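Local structure of capsular polysaccharide export system protein KpsC (Thermosulfurimonas dismutans, 6MGD) at residues S51-E56 against V64-L69. The protein probably transfers Kdo in beta-2,7 linkage, as a GT-B-type glycosyltransferase building the glycolipid that carries Gram-negative bacterial capsules. Sequence-based numbering, arbitrary orientation.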
ATOM      1  N   SER A  51      -9.979  -2.495  -7.067  1.00 57.88           N
ATOM      2  CA  SER A  51     -10.900  -3.628  -7.037  1.00 59.97           C
ATOM      3  C   SER A  51     -12.210  -3.311  -7.747  1.00 60.90           C
ATOM      4  O   SER A  51     -13.284  -3.720  -7.299  1.00 62.48           O
ATOM      5  CB  SER A  51     -11.158  -4.053  -5.596  1.00 62.76           C
ATOM      6  OG  SER A  51      -9.944  -4.381  -4.944  1.00 62.66           O
ATOM      7  N   THR A  52     -12.143  -2.584  -8.864  1.00 60.22           N
ATOM      8  CA  THR A  52     -13.360  -2.185  -9.563  1.00 60.75           C
ATOM      9  C   THR A  52     -14.124  -3.395 -10.084  1.00 62.39           C
ATOM     10  O   THR A  52     -15.355  -3.459  -9.970  1.00 65.63           O
ATOM     11  CB  THR A  52     -13.017  -1.227 -10.705  1.00 58.85           C
ATOM     12  OG1 THR A  52     -12.418  -0.041 -10.168  1.00 59.54           O
ATOM     13  CG2 THR A  52     -14.265  -0.844 -11.481  1.00 60.62           C
ATOM     14  N   LEU A  53     -13.414  -4.372 -10.650  1.00 61.82           N
ATOM     15  CA  LEU A  53     -14.086  -5.553 -11.181  1.00 63.62           C
ATOM     16  C   LEU A  53     -14.682  -6.401 -10.063  1.00 67.67           C
ATOM     17  O   LEU A  53     -15.783  -6.943 -10.211  1.00 70.10           O
ATOM     18  CB  LEU A  53     -13.112  -6.375 -12.023  1.00 62.13           C
ATOM     19  CG  LEU A  53     -12.466  -5.626 -13.189  1.00 58.64           C
ATOM     20  CD1 LEU A  53     -11.422  -6.486 -13.889  1.00 57.69           C
ATOM     21  CD2 LEU A  53     -13.529  -5.157 -14.169  1.00 60.10           C
ATOM     22  N   GLU A  54     -13.973  -6.523  -8.938  1.00 62.84           N
ATOM     23  CA  GLU A  54     -14.487  -7.318  -7.827  1.00 68.50           C
ATOM     24  C   GLU A  54     -15.702  -6.659  -7.185  1.00 69.27           C
ATOM     25  O   GLU A  54     -16.630  -7.351  -6.749  1.00 73.16           O
ATOM     26  CB  GLU A  54     -13.391  -7.545  -6.785  1.00 70.69           C
ATOM     27  CG  GLU A  54     -12.303  -8.524  -7.213  1.00 72.17           C
ATOM     28  CD  GLU A  54     -11.330  -7.928  -8.212  1.00 70.40           C
ATOM     29  OE1 GLU A  54     -11.201  -6.685  -8.253  1.00 68.37           O
ATOM     30  OE2 GLU A  54     -10.693  -8.701  -8.958  1.00 72.14           O
ATOM     31  N   ASN A  55     -15.715  -5.325  -7.114  1.00 67.82           N
ATOM     32  CA  ASN A  55     -16.868  -4.627  -6.556  1.00 70.65           C
ATOM     33  C   ASN A  55     -18.100  -4.787  -7.438  1.00 72.96           C
ATOM     34  O   ASN A  55     -19.228  -4.763  -6.934  1.00 76.30           O
ATOM     35  CB  ASN A  55     -16.543  -3.148  -6.359  1.00 68.55           C
ATOM     36  CG  ASN A  55     -15.424  -2.927  -5.364  1.00 67.14           C
ATOM     37  OD1 ASN A  55     -15.204  -3.743  -4.470  1.00 69.24           O
ATOM     38  ND2 ASN A  55     -14.704  -1.822  -5.518  1.00 64.14           N
ATOM     39  N   GLU A  56     -17.909  -4.946  -8.743  1.00 72.68           N
ATOM     40  CA  GLU A  56     -19.006  -5.196  -9.664  1.00 76.30           C
ATOM     41  C   GLU A  56     -19.238  -6.680  -9.910  1.00 79.14           C
ATOM     42  O   GLU A  56     -20.183  -7.031 -10.626  1.00 81.21           O
ATOM     43  CB  GLU A  56     -18.745  -4.492 -10.998  1.00 74.23           C
ATOM     44  CG  GLU A  56     -18.459  -3.007 -10.877  1.00 72.66           C
ATOM     45  CD  GLU A  56     -18.198  -2.357 -12.221  1.00 70.86           C
ATOM     46  OE1 GLU A  56     -18.660  -1.216 -12.433  1.00 71.78           O
ATOM     47  OE2 GLU A  56     -17.537  -2.991 -13.070  1.00 69.06           O
ATOM     48  N   VAL A  64      -8.999 -11.302 -22.083  1.00 76.77           N
ATOM     49  CA  VAL A  64      -8.984  -9.931 -21.583  1.00 72.26           C
ATOM     50  C   VAL A  64      -7.905  -9.865 -20.507  1.00 72.22           C
ATOM     51  O   VAL A  64      -8.129 -10.253 -19.359  1.00 70.81           O
ATOM     52  CB  VAL A  64     -10.350  -9.501 -21.047  1.00 70.76           C
ATOM     53  CG1 VAL A  64     -10.291  -8.072 -20.532  1.00 65.75           C
ATOM     54  CG2 VAL A  64     -11.412  -9.637 -22.124  1.00 74.43           C
ATOM     55  N   GLU A  65      -6.723  -9.380 -20.882  1.00 69.51           N
ATOM     56  CA  GLU A  65      -5.621  -9.242 -19.939  1.00 69.80           C
ATOM     57  C   GLU A  65      -5.871  -8.026 -19.056  1.00 64.41           C
ATOM     58  O   GLU A  65      -5.932  -6.894 -19.550  1.00 63.31           O
ATOM     59  CB  GLU A  65      -4.293  -9.115 -20.681  1.00 73.06           C
ATOM     60  CG  GLU A  65      -3.074  -9.110 -19.772  1.00 74.57           C
ATOM     61  CD  GLU A  65      -1.770  -9.058 -20.546  1.00 78.99           C
ATOM     62  OE1 GLU A  65      -1.816  -8.847 -21.778  1.00 81.51           O
ATOM     63  OE2 GLU A  65      -0.700  -9.230 -19.924  1.00 80.29           O
ATOM     64  N   VAL A  66      -6.015  -8.257 -17.756  1.00 63.23           N
ATOM     65  CA  VAL A  66      -6.402  -7.217 -16.810  1.00 59.72           C
ATOM     66  C   VAL A  66      -5.172  -6.756 -16.041  1.00 56.70           C
ATOM     67  O   VAL A  66      -4.440  -7.574 -15.468  1.00 57.15           O
ATOM     68  CB  VAL A  66      -7.494  -7.716 -15.849  1.00 62.39           C
ATOM     69  CG1 VAL A  66      -7.760  -6.683 -14.764  1.00 61.37           C
ATOM     70  CG2 VAL A  66      -8.769  -8.034 -16.617  1.00 64.94           C
ATOM     71  N   TYR A  67      -4.944  -5.447 -16.035  1.00 56.87           N
ATOM     72  CA  TYR A  67      -3.966  -4.808 -15.166  1.00 54.38           C
ATOM     73  C   TYR A  67      -4.723  -4.008 -14.117  1.00 49.39           C
ATOM     74  O   TYR A  67      -5.553  -3.160 -14.461  1.00 47.16           O
ATOM     75  CB  TYR A  67      -3.026  -3.900 -15.959  1.00 57.06           C
ATOM     76  CG  TYR A  67      -2.048  -4.634 -16.842  1.00 60.87           C
ATOM     77  CD1 TYR A  67      -2.431  -5.116 -18.088  1.00 63.48           C
ATOM     78  CD2 TYR A  67      -0.736  -4.834 -16.436  1.00 62.70           C
ATOM     79  CE1 TYR A  67      -1.533  -5.785 -18.901  1.00 66.75           C
ATOM     80  CE2 TYR A  67       0.168  -5.500 -17.242  1.00 65.71           C
ATOM     81  CZ  TYR A  67      -0.236  -5.973 -18.473  1.00 67.65           C
ATOM     82  OH  TYR A  67       0.662  -6.636 -19.277  1.00 71.35           O
ATOM     83  N   ARG A  68      -4.448  -4.280 -12.848  1.00 50.08           N
ATOM     84  CA  ARG A  68      -5.074  -3.565 -11.744  1.00 50.69           C
ATOM     85  C   ARG A  68      -4.123  -2.475 -11.262  1.00 49.40           C
ATOM     86  O   ARG A  68      -3.026  -2.769 -10.778  1.00 48.25           O
ATOM     87  CB  ARG A  68      -5.446  -4.530 -10.617  1.00 52.41           C
ATOM     88  CG  ARG A  68      -6.571  -5.479 -11.013  1.00 54.09           C
ATOM     89  CD  ARG A  68      -6.855  -6.539  -9.964  1.00 57.19           C
ATOM     90  NE  ARG A  68      -8.088  -7.266 -10.265  1.00 61.13           N
ATOM     91  CZ  ARG A  68      -8.169  -8.301 -11.097  1.00 63.00           C
ATOM     92  NH1 ARG A  68      -9.337  -8.889 -11.306  1.00 64.20           N
ATOM     93  NH2 ARG A  68      -7.088  -8.747 -11.721  1.00 64.98           N
ATOM     94  N   LEU A  69      -4.542  -1.223 -11.411  1.00 49.48           N
ATOM     95  CA  LEU A  69      -3.712  -0.067 -11.109  1.00 51.18           C
ATOM     96  C   LEU A  69      -4.006   0.471  -9.713  1.00 53.20           C
ATOM     97  O   LEU A  69      -5.082   0.262  -9.149  1.00 53.19           O
ATOM     98  CB  LEU A  69      -3.922   1.039 -12.147  1.00 50.79           C
ATOM     99  CG  LEU A  69      -3.674   0.665 -13.611  1.00 49.64           C
ATOM    100  CD1 LEU A  69      -3.858   1.871 -14.514  1.00 51.40           C
ATOM    101  CD2 LEU A  69      -2.288   0.074 -13.788  1.00 49.55           C
TER
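Glu54 bends at chi2 (76°) and Arg68 runs extended from CG to NE, bringing carboxylate and guanidinium together from opposite directions. The contact belongs to a beta-alpha-beta unit, consistent with the GT-B-type fold of the family, in which strand 44-49 leads through helix 52-56 into strand 64-71; the axes of helix 52-56 and of strand segment 64-69 come no closer than 11.0 Å, and the contacts across the gap are all between side chains. A single carboxylate oxygen takes both bonds of the salt bridge: Arg68 NH1 lies 2.7 Å from Glu54 OE2 and reaches its syn lone pair, while Arg68 NE gives a weak bond to the same Glu54 OE2 at 3.2 Å, with an N-H...O angle of only 121°. The forked grip is skewed: the two planes are 47° apart and OE2 lies tilted out of the guanidinium plane. With Glu54 replaced by an alanine, the Arg68 guanidinium would probably lose its charged mate on the helix and be freer to turn. Beside the ion pair runs an apolar contact, Leu53 CD1 meeting Val66 CG1 tip to tip at 3.8 Å. Both side chains also rest on Val48 of strand 44-49, and Phe60 of the connecting loop adds to the packing round Leu53. The two halves join at the guanidinium: Val66 CG1 sits 3.7 Å above the plane of that Arg68 group, offset toward its rim, and Leu53 CD1 comes within 4.1 Å of Arg68 NH1.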